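Side-chain contacts in 3-hydroxyacyl-CoA dehydrogenase (Burkholderia thailandensis, PDB 4XGN), which probably oxidises 3-hydroxyacyl-CoA with NAD as a short-chain dehydrogenase, binding the dinucleotide on a Rossmann fold: residues 16-21 / 28-33; 39-44 / 76-81; 83-88 / 128-133. One frame throughout, in Å; residues are numbered along the deposited sequence.

Interaction 1. Residues 16-21 / 28-33. With NAD (nicotinamide-adenine-dinucleotide), chain I.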
loop_
_atom_site.group_PDB
_atom_site.type_symbol
_atom_site.label_atom_id
_atom_site.label_comp_id
_atom_site.label_asym_id
_atom_site.label_seq_id
_atom_site.Cartn_x
_atom_site.Cartn_y
_atom_site.Cartn_z
ATOM N N PHE A 16 6.162 19.864 24.096
ATOM C CA PHE A 16 5.789 18.588 23.431
ATOM C C PHE A 16 5.084 17.705 24.409
ATOM O O PHE A 16 5.616 17.408 25.487
ATOM C CB PHE A 16 7.031 17.882 22.894
ATOM C CG PHE A 16 7.737 18.712 21.919
ATOM C CD1 PHE A 16 8.616 19.690 22.359
ATOM C CD2 PHE A 16 7.382 18.678 20.559
ATOM C CE1 PHE A 16 9.214 20.557 21.471
ATOM C CE2 PHE A 16 7.993 19.554 19.668
ATOM C CZ PHE A 16 8.908 20.479 20.134
ATOM N N LEU A 17 3.874 17.304 24.011
ATOM C CA LEU A 17 2.983 16.454 24.814
ATOM C C LEU A 17 3.172 15.049 24.294
ATOM O O LEU A 17 3.036 14.826 23.074
ATOM C CB LEU A 17 1.536 16.912 24.693
ATOM C CG LEU A 17 0.476 15.990 25.344
ATOM C CD1 LEU A 17 0.713 15.796 26.829
ATOM C CD2 LEU A 17 -0.898 16.602 25.106
ATOM N N ILE A 18 3.550 14.144 25.191
ATOM C CA ILE A 18 3.919 12.801 24.825
ATOM C C ILE A 18 3.051 11.837 25.656
ATOM O O ILE A 18 3.248 11.710 26.866
ATOM C CB ILE A 18 5.384 12.503 25.073
ATOM C CG1 ILE A 18 6.306 13.543 24.384
ATOM C CG2 ILE A 18 5.738 11.104 24.598
ATOM C CD1 ILE A 18 7.763 13.400 24.719
ATOM N N THR A 19 2.199 11.093 24.971
ATOM C CA THR A 19 1.375 10.070 25.622
ATOM C C THR A 19 2.179 8.787 25.679
ATOM O O THR A 19 3.001 8.514 24.797
ATOM C CB THR A 19 0.021 9.825 24.980
ATOM O OG1 THR A 19 0.174 9.032 23.803
ATOM C CG2 THR A 19 -0.742 11.131 24.738
ATOM N N GLY A 20 1.921 7.971 26.700
ATOM C CA GLY A 20 2.781 6.831 26.971
ATOM C C GLY A 20 4.199 7.251 27.340
ATOM O O GLY A 20 5.127 6.471 27.269
ATOM N N GLY A 21 4.330 8.479 27.828
ATOM C CA GLY A 21 5.632 9.057 28.014
ATOM C C GLY A 21 6.353 8.550 29.260
ATOM O O GLY A 21 7.514 8.895 29.434
ATOM N N GLY A 28 11.764 7.512 25.568
ATOM C CA GLY A 28 12.922 7.800 24.738
ATOM C C GLY A 28 12.735 9.082 23.947
ATOM O O GLY A 28 13.672 9.890 23.807
ATOM N N THR A 29 11.505 9.294 23.478
ATOM C CA THR A 29 11.148 10.521 22.786
ATOM C C THR A 29 11.300 11.751 23.686
ATOM O O THR A 29 11.876 12.768 23.291
ATOM C CB THR A 29 9.726 10.441 22.199
ATOM O OG1 THR A 29 9.678 9.344 21.262
ATOM C CG2 THR A 29 9.382 11.703 21.409
ATOM N N ALA A 30 10.764 11.630 24.885
ATOM C CA ALA A 30 10.843 12.667 25.901
ATOM C C ALA A 30 12.278 13.058 26.170
ATOM O O ALA A 30 12.589 14.245 26.248
ATOM C CB ALA A 30 10.148 12.211 27.187
ATOM N N ARG A 31 13.157 12.071 26.305
ATOM C CA ARG A 31 14.547 12.309 26.588
ATOM C C ARG A 31 15.192 13.084 25.462
ATOM O O ARG A 31 15.891 14.090 25.706
ATOM C CB ARG A 31 15.310 11.021 26.843
ATOM C CG ARG A 31 14.914 10.300 28.106
ATOM C CD ARG A 31 15.738 9.025 28.245
ATOM N NE ARG A 31 15.264 8.240 29.359
ATOM C CZ ARG A 31 15.522 8.464 30.624
ATOM N NH1 ARG A 31 16.288 9.487 31.014
ATOM N NH2 ARG A 31 14.995 7.647 31.518
ATOM N N LEU A 32 14.966 12.634 24.230
ATOM C CA LEU A 32 15.637 13.229 23.096
ATOM C C LEU A 32 15.169 14.656 22.890
ATOM O O LEU A 32 16.007 15.525 22.614
ATOM C CB LEU A 32 15.448 12.383 21.817
ATOM C CG LEU A 32 16.142 12.907 20.555
ATOM C CD1 LEU A 32 16.444 11.759 19.615
ATOM C CD2 LEU A 32 15.285 13.841 19.720
ATOM N N LEU A 33 13.863 14.897 23.022
ATOM C CA LEU A 33 13.287 16.233 22.848
ATOM C C LEU A 33 13.772 17.182 23.929
ATOM O O LEU A 33 14.088 18.356 23.634
ATOM C CB LEU A 33 11.776 16.203 22.789
ATOM C CG LEU A 33 11.218 15.513 21.523
ATOM C CD1 LEU A 33 9.709 15.389 21.584
ATOM C CD2 LEU A 33 11.614 16.196 20.218
HETATM P PA NAD I . 5.463 0.550 26.760
HETATM O O1A NAD I . 4.543 -0.460 27.346
HETATM O O2A NAD I . 6.875 0.577 27.259
HETATM O O5B NAD I . 4.853 2.027 26.891
HETATM C C5B NAD I . 3.480 2.276 26.678
HETATM C C4B NAD I . 3.013 3.365 27.660
HETATM O O4B NAD I . 1.717 3.488 27.367
HETATM C C3B NAD I . 3.085 2.879 29.131
HETATM O O3B NAD I . 3.867 3.675 29.958
HETATM C C2B NAD I . 1.580 2.829 29.452
HETATM O O2B NAD I . 1.354 2.945 30.904
HETATM C C1B NAD I . 1.001 3.744 28.679
HETATM N N9A NAD I . -0.390 3.496 28.460
HETATM C C8A NAD I . -1.039 2.316 28.204
HETATM N N7A NAD I . -2.392 2.537 28.135
HETATM C C5A NAD I . -2.527 3.843 28.322
HETATM C C6A NAD I . -3.650 4.629 28.338
HETATM N N6A NAD I . -5.017 4.239 28.217
HETATM N N1A NAD I . -3.516 5.949 28.544
HETATM C C2A NAD I . -2.288 6.521 28.738
HETATM N N3A NAD I . -1.162 5.748 28.704
HETATM C C4A NAD I . -1.326 4.420 28.517
HETATM O O3 NAD I . 5.438 0.114 25.214
HETATM P PN NAD I . 6.158 0.918 23.994
HETATM O O1N NAD I . 6.962 -0.108 23.266
HETATM O O2N NAD I . 6.937 2.160 24.399
HETATM O O5D NAD I . 4.894 1.340 23.072
HETATM C C5D NAD I . 4.750 2.649 22.526
HETATM C C4D NAD I . 3.931 2.664 21.293
HETATM O O4D NAD I . 4.667 2.000 20.352
HETATM C C3D NAD I . 2.605 1.877 21.448
HETATM O O3D NAD I . 1.591 2.463 20.754
HETATM C C2D NAD I . 3.032 0.518 20.826
HETATM O O2D NAD I . 1.831 -0.288 20.425
HETATM C C1D NAD I . 3.767 0.865 19.790
HETATM N N1N NAD I . 4.695 -0.105 19.221
HETATM C C2N NAD I . 5.657 -0.755 19.959
HETATM C C3N NAD I . 6.528 -1.674 19.386
HETATM C C7N NAD I . 7.555 -2.438 20.166
HETATM O O7N NAD I . 8.104 -3.381 19.648
HETATM N N7N NAD I . 7.911 -2.036 21.481
HETATM C C4N NAD I . 6.419 -1.914 18.000
HETATM C C5N NAD I . 5.485 -1.240 17.255
HETATM C C6N NAD I . 4.634 -0.337 17.855
#
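In the opening beta-alpha unit of the Rossmann fold, Phe-16 and Ile-18 on the first strand pack against Thr-29, Ala-30 and Leu-33 of the helix that follows the dinucleotide-binding turn. Strand and helix run nearly antiparallel, at 163°, with their axes 9.3 Å apart. Ile-18 makes the closest approach: CG1 lies beside the backbone N and the extended chi2 of 173° drives CD1 into the helix surface. There CD1 stands only 3.4 Å from CA of Ala-30, tighter than usual van der Waals contact, and 3.6 Å from its CB. A residue as small as alanine suits this place because the methyl reaches down to the helix backbone itself. CG2 of Thr-29 touches the same CD1 at 4.1 Å, while its OG1 hydrogen-bonds to Leu-25 O, one turn back. One turn onward, Leu-33 crosses Phe-16 at about a right angle and brings CD1 obliquely to the ring, 3.9 Å from CG. Beyond the strand, a type II turn from Ile-18 to Gly-21 gives Gly-20 a positive phi, 63°, and its CA comes 3.5 Å from ribose O4B of NAD; glycine fits both the conformation and the close ligand. Strands 39-44 and 85-90 flank strand 15-19, and helix 228-240 packs beside the contact, with Phe-239 touching Phe-16 and Leu-33 and Tyr-231 touching Thr-29.

Interaction 2. Residues 39-44 / 76-81. With NAD (nicotinamide-adenine-dinucleotide), chain I.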
loop_
_atom_site.group_PDB
_atom_site.type_symbol
_atom_site.label_atom_id
_atom_site.label_comp_id
_atom_site.label_asym_id
_atom_site.label_seq_id
_atom_site.Cartn_x
_atom_site.Cartn_y
_atom_site.Cartn_z
ATOM N N LYS A 39 10.481 21.246 26.127
ATOM C CA LYS A 39 9.869 21.043 27.415
ATOM C C LYS A 39 8.775 20.018 27.236
ATOM O O LYS A 39 7.963 20.175 26.348
ATOM C CB LYS A 39 9.262 22.348 27.915
ATOM C CG LYS A 39 10.296 23.464 28.042
ATOM C CD LYS A 39 9.613 24.824 28.200
ATOM C CE LYS A 39 10.590 25.957 28.170
ATOM N NZ LYS A 39 9.946 27.197 27.609
ATOM N N VAL A 40 8.796 18.975 28.033
ATOM C CA VAL A 40 7.834 17.867 27.817
ATOM C C VAL A 40 6.729 17.837 28.868
ATOM O O VAL A 40 6.918 18.159 30.056
ATOM C CB VAL A 40 8.526 16.508 27.743
ATOM C CG1 VAL A 40 9.526 16.475 26.599
ATOM C CG2 VAL A 40 9.124 16.083 29.076
ATOM N N VAL A 41 5.538 17.486 28.407
ATOM C CA VAL A 41 4.481 17.010 29.250
ATOM C C VAL A 41 4.288 15.538 28.949
ATOM O O VAL A 41 4.040 15.185 27.772
ATOM C CB VAL A 41 3.153 17.740 28.971
ATOM C CG1 VAL A 41 2.010 17.157 29.835
ATOM C CG2 VAL A 41 3.333 19.244 29.214
ATOM N N LEU A 42 4.390 14.702 29.995
ATOM C CA LEU A 42 4.202 13.275 29.881
ATOM C C LEU A 42 2.835 12.938 30.359
ATOM O O LEU A 42 2.479 13.231 31.491
ATOM C CB LEU A 42 5.251 12.508 30.686
ATOM C CG LEU A 42 6.687 12.999 30.523
ATOM C CD1 LEU A 42 7.648 12.186 31.403
ATOM C CD2 LEU A 42 7.081 12.887 29.081
ATOM N N ALA A 43 2.077 12.253 29.496
ATOM C CA ALA A 43 0.706 11.813 29.787
ATOM C C ALA A 43 0.669 10.276 29.803
ATOM O O ALA A 43 1.000 9.635 28.824
ATOM C CB ALA A 43 -0.235 12.395 28.747
ATOM N N ASP A 44 0.365 9.667 30.942
ATOM C CA ASP A 44 0.439 8.238 31.067
ATOM C C ASP A 44 -0.428 7.794 32.215
ATOM O O ASP A 44 -0.752 8.603 33.089
ATOM C CB ASP A 44 1.910 7.839 31.335
ATOM C CG ASP A 44 2.238 6.400 30.956
ATOM O OD1 ASP A 44 1.736 5.450 31.609
ATOM O OD2 ASP A 44 3.066 6.220 29.997
ATOM N N VAL A 76 -3.560 18.431 27.686
ATOM C CA VAL A 76 -3.360 19.583 26.788
ATOM C C VAL A 76 -3.280 20.914 27.540
ATOM O O VAL A 76 -2.466 21.777 27.148
ATOM C CB VAL A 76 -4.393 19.599 25.636
ATOM C CG1 VAL A 76 -4.285 20.848 24.772
ATOM C CG2 VAL A 76 -4.206 18.356 24.832
ATOM N N ALA A 77 -4.067 21.071 28.591
ATOM C CA ALA A 77 -4.016 22.270 29.423
ATOM C C ALA A 77 -2.676 22.461 30.089
ATOM O O ALA A 77 -2.134 23.584 30.117
ATOM C CB ALA A 77 -5.119 22.266 30.452
ATOM N N ALA A 78 -2.140 21.380 30.642
ATOM C CA ALA A 78 -0.828 21.415 31.253
ATOM C C ALA A 78 0.232 21.844 30.243
ATOM O O ALA A 78 1.085 22.666 30.538
ATOM C CB ALA A 78 -0.470 20.080 31.850
ATOM N N ALA A 79 0.144 21.333 29.013
ATOM C CA ALA A 79 1.099 21.728 27.976
ATOM C C ALA A 79 0.989 23.210 27.621
ATOM O O ALA A 79 2.020 23.905 27.588
ATOM C CB ALA A 79 0.937 20.869 26.730
ATOM N N THR A 80 -0.227 23.725 27.435
ATOM C CA THR A 80 -0.359 25.147 27.050
ATOM C C THR A 80 -0.013 26.110 28.206
ATOM O O THR A 80 0.474 27.206 27.969
ATOM C CB THR A 80 -1.719 25.461 26.425
ATOM O OG1 THR A 80 -2.731 25.264 27.388
ATOM C CG2 THR A 80 -1.995 24.544 25.232
ATOM N N LYS A 81 -0.202 25.678 29.450
ATOM C CA LYS A 81 0.297 26.421 30.626
ATOM C C LYS A 81 1.818 26.458 30.640
ATOM O O LYS A 81 2.411 27.486 30.971
ATOM C CB LYS A 81 -0.193 25.761 31.923
ATOM C CG LYS A 81 0.127 26.579 33.168
ATOM C CD LYS A 81 -0.258 25.867 34.450
ATOM C CE LYS A 81 0.335 26.653 35.609
ATOM N NZ LYS A 81 0.095 25.912 36.875
HETATM P PA NAD I . 5.463 0.550 26.760
HETATM O O1A NAD I . 4.543 -0.460 27.346
HETATM O O2A NAD I . 6.875 0.577 27.259
HETATM O O5B NAD I . 4.853 2.027 26.891
HETATM C C5B NAD I . 3.480 2.276 26.678
HETATM C C4B NAD I . 3.013 3.365 27.660
HETATM O O4B NAD I . 1.717 3.488 27.367
HETATM C C3B NAD I . 3.085 2.879 29.131
HETATM O O3B NAD I . 3.867 3.675 29.958
HETATM C C2B NAD I . 1.580 2.829 29.452
HETATM O O2B NAD I . 1.354 2.945 30.904
HETATM C C1B NAD I . 1.001 3.744 28.679
HETATM N N9A NAD I . -0.390 3.496 28.460
HETATM C C8A NAD I . -1.039 2.316 28.204
HETATM N N7A NAD I . -2.392 2.537 28.135
HETATM C C5A NAD I . -2.527 3.843 28.322
HETATM C C6A NAD I . -3.650 4.629 28.338
HETATM N N6A NAD I . -5.017 4.239 28.217
HETATM N N1A NAD I . -3.516 5.949 28.544
HETATM C C2A NAD I . -2.288 6.521 28.738
HETATM N N3A NAD I . -1.162 5.748 28.704
HETATM C C4A NAD I . -1.326 4.420 28.517
HETATM O O3 NAD I . 5.438 0.114 25.214
HETATM P PN NAD I . 6.158 0.918 23.994
HETATM O O1N NAD I . 6.962 -0.108 23.266
HETATM O O2N NAD I . 6.937 2.160 24.399
HETATM O O5D NAD I . 4.894 1.340 23.072
HETATM C C5D NAD I . 4.750 2.649 22.526
HETATM C C4D NAD I . 3.931 2.664 21.293
HETATM O O4D NAD I . 4.667 2.000 20.352
HETATM C C3D NAD I . 2.605 1.877 21.448
HETATM O O3D NAD I . 1.591 2.463 20.754
HETATM C C2D NAD I . 3.032 0.518 20.826
HETATM O O2D NAD I . 1.831 -0.288 20.425
HETATM C C1D NAD I . 3.767 0.865 19.790
HETATM N N1N NAD I . 4.695 -0.105 19.221
HETATM C C2N NAD I . 5.657 -0.755 19.959
HETATM C C3N NAD I . 6.528 -1.674 19.386
HETATM C C7N NAD I . 7.555 -2.438 20.166
HETATM O O7N NAD I . 8.104 -3.381 19.648
HETATM N N7N NAD I . 7.911 -2.036 21.481
HETATM C C4N NAD I . 6.419 -1.914 18.000
HETATM C C5N NAD I . 5.485 -1.240 17.255
HETATM C C6N NAD I . 4.634 -0.337 17.855
#
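Val-41, midway along strand 39-44, comes nearest helix 76-81 at Ala-79, where the two CA atoms are 5.9 Å apart. So short a separation between a strand and a helix is possible because the helix meets the strand with alanines, whose single methyls keep the backbones close. Val-41 carries the strand's share of the contact alone, and only 106 Å² is buried in all. With CG1 anti to the backbone N (chi1 177°), CG2 lies along the backbone of both alanines, 3.6 Å from CA of Ala-79 and 4.2 Å from C of Ala-78. It also stands 3.8 Å from the CB of Ala-79. CG1 meets the methyl of Ala-78 more loosely, 4.3 Å from its CB. A beta-branched valine suits the place, being compatible with the extended backbone and offering two methyls close to it. Val-62 of the edge strand and Leu-17 of strand 15-19 also touch Val-41.

At the C-terminal end of the same strand the chemistry becomes polar. The carboxylate of Asp-44 takes both adenosine ribose hydroxyls of NAD, O2B giving its proton to OD1 at 2.6 Å and O3B to OD2 at 2.7 Å. Each oxygen has a second donor, Asn-46 N for OD1 and Ala-22 N for OD2, which fixes the rotation of the group. An acidic residue ending the second strand and gripping the ribose diol is characteristic of NAD-binding Rossmann folds, and is consistent with a preference for NAD over the 2'-phosphorylated NADP.

Interaction 3. Residues 83-88 / 128-133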
loop_
_atom_site.group_PDB
_atom_site.type_symbol
_atom_site.label_atom_id
_atom_site.label_comp_id
_atom_site.label_asym_id
_atom_site.label_seq_id
_atom_site.Cartn_x
_atom_site.Cartn_y
_atom_site.Cartn_z
ATOM N N GLY A 83 3.967 26.336 28.091
ATOM C CA GLY A 83 4.542 27.084 26.995
ATOM C C GLY A 83 3.759 26.867 25.719
ATOM O O GLY A 83 2.576 26.512 25.775
ATOM N N THR A 84 4.393 27.067 24.582
ATOM C CA THR A 84 3.690 26.958 23.307
ATOM C C THR A 84 3.746 25.500 22.854
ATOM O O THR A 84 4.816 24.947 22.619
ATOM C CB THR A 84 4.294 27.887 22.238
ATOM O OG1 THR A 84 4.210 29.217 22.742
ATOM C CG2 THR A 84 3.507 27.791 20.915
ATOM N N LEU A 85 2.573 24.886 22.767
ATOM C CA LEU A 85 2.477 23.458 22.440
ATOM C C LEU A 85 2.726 23.343 20.942
ATOM O O LEU A 85 1.905 23.830 20.177
ATOM C CB LEU A 85 1.107 22.943 22.793
ATOM C CG LEU A 85 0.740 21.513 22.325
ATOM C CD1 LEU A 85 1.718 20.466 22.876
ATOM C CD2 LEU A 85 -0.714 21.177 22.648
ATOM N N ARG A 86 3.861 22.765 20.534
ATOM C CA ARG A 86 4.177 22.596 19.099
ATOM C C ARG A 86 4.111 21.167 18.623
ATOM O O ARG A 86 4.106 20.956 17.396
ATOM C CB ARG A 86 5.574 23.133 18.746
ATOM C CG ARG A 86 5.690 24.623 18.806
ATOM C CD ARG A 86 4.785 25.323 17.790
ATOM N NE ARG A 86 5.174 26.747 17.727
ATOM C CZ ARG A 86 4.431 27.725 17.223
ATOM N NH1 ARG A 86 3.219 27.516 16.711
ATOM N NH2 ARG A 86 4.926 28.954 17.266
ATOM N N GLY A 87 4.071 20.185 19.539
ATOM C CA GLY A 87 4.009 18.793 19.108
ATOM C C GLY A 87 3.293 17.893 20.050
ATOM O O GLY A 87 3.354 18.087 21.280
ATOM N N LEU A 88 2.599 16.912 19.458
ATOM C CA LEU A 88 1.976 15.805 20.176
ATOM C C LEU A 88 2.569 14.507 19.609
ATOM O O LEU A 88 2.696 14.361 18.370
ATOM C CB LEU A 88 0.462 15.777 19.980
ATOM C CG LEU A 88 -0.290 14.506 20.396
ATOM C CD1 LEU A 88 -0.251 14.396 21.903
ATOM C CD2 LEU A 88 -1.735 14.531 19.935
ATOM N N ARG A 128 -7.557 15.314 18.668
ATOM C CA ARG A 128 -8.570 16.317 18.447
ATOM C C ARG A 128 -8.413 17.458 19.462
ATOM O O ARG A 128 -8.599 18.618 19.107
ATOM C CB ARG A 128 -9.960 15.662 18.494
ATOM C CG ARG A 128 -10.429 15.259 19.881
ATOM C CD ARG A 128 -11.619 14.304 19.923
ATOM N NE ARG A 128 -11.870 14.129 21.347
ATOM C CZ ARG A 128 -12.627 14.940 22.096
ATOM N NH1 ARG A 128 -13.438 15.842 21.560
ATOM N NH2 ARG A 128 -12.594 14.811 23.417
ATOM N N VAL A 129 -8.043 17.115 20.697
ATOM C CA VAL A 129 -7.912 18.097 21.741
ATOM C C VAL A 129 -6.624 18.916 21.561
ATOM O O VAL A 129 -6.624 20.183 21.656
ATOM C CB VAL A 129 -8.020 17.450 23.146
ATOM C CG1 VAL A 129 -7.864 18.511 24.231
ATOM C CG2 VAL A 129 -9.375 16.752 23.331
ATOM N N ALA A 130 -5.513 18.211 21.325
ATOM C CA ALA A 130 -4.259 18.888 21.014
ATOM C C ALA A 130 -4.326 19.756 19.747
ATOM O O ALA A 130 -3.783 20.858 19.736
ATOM C CB ALA A 130 -3.115 17.901 20.923
ATOM N N ALA A 131 -5.007 19.277 18.703
ATOM C CA ALA A 131 -5.146 20.042 17.478
ATOM C C ALA A 131 -5.943 21.331 17.692
ATOM O O ALA A 131 -5.601 22.374 17.143
ATOM C CB ALA A 131 -5.798 19.178 16.393
ATOM N N ALA A 132 -7.001 21.244 18.480
ATOM C CA ALA A 132 -7.799 22.425 18.760
ATOM C C ALA A 132 -6.905 23.477 19.464
ATOM O O ALA A 132 -7.005 24.663 19.164
ATOM C CB ALA A 132 -8.974 22.079 19.621
ATOM N N ALA A 133 -6.026 23.030 20.357
ATOM C CA ALA A 133 -5.137 23.959 21.068
ATOM C C ALA A 133 -4.059 24.516 20.149
ATOM O O ALA A 133 -3.735 25.722 20.202
ATOM C CB ALA A 133 -4.520 23.286 22.290
#
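Leu-88 and Ala-130 form the close part of this contact, with CD2 of the leucine 3.8 Å from CB of the alanine and their CA atoms 7.0 Å apart. A chi1 of 166° turns CG of Leu-88 away from its own backbone N and brings CD2 onto Ala-130. Packing slackens toward the start of the strand. CD2 of Leu-85 lies 4.4 Å from CB of Ala-130 and equally far from CB of Ala-133, where the helix surface is partly exposed. The two leucines are three residues apart yet face the same helix, because the near-helical psi of Arg-86, -14°, interrupts the regular strand pleat between them. Long leucines span the 9.3 Å between the strand and helix axes, and alanines give the helix a smooth face to receive them. The helix runs nearly antiparallel to the strand, at 157°. Its other sides carry different duties: Arg-128 points away from the strand, forms a salt bridge with Glu-69, and hydrogen-bonds through NH1 to His-107 O of the second subunit, where Ala-131 and Ala-132 also pack. Thus helix 109-135 lies between the sheet and the neighbouring subunit. Beside it, helix 69-82 contributes Val-76 against Ala-130 and Ala-133, and Ala-79 against Leu-85, while Leu-17 of strand 15-19 touches both leucines.

How the interactions relate
Strand 15-19 joins the three contacts: Ile-18 N probably hydrogen-bonds to Val-41 O of interaction 2 at 2.8 Å, and Leu-17 N to Gly-87 O of interaction 3 at 2.9 Å. Interaction 1 packs its helix on one face of the parallel sheet; interactions 2 and 3 place theirs side by side on the other, with centres about 9 Å apart and Val-76 CG2 3.7 Å from Val-129 CG1. Interactions 1 and 2 both reach NAD at the C-terminal ends of their strands, where OD2 of Asp-44 lies 3.1 Å from C of Gly-20. Interaction 3 stands back, the side chain of Leu-88 being about 11 Å from the cofactor.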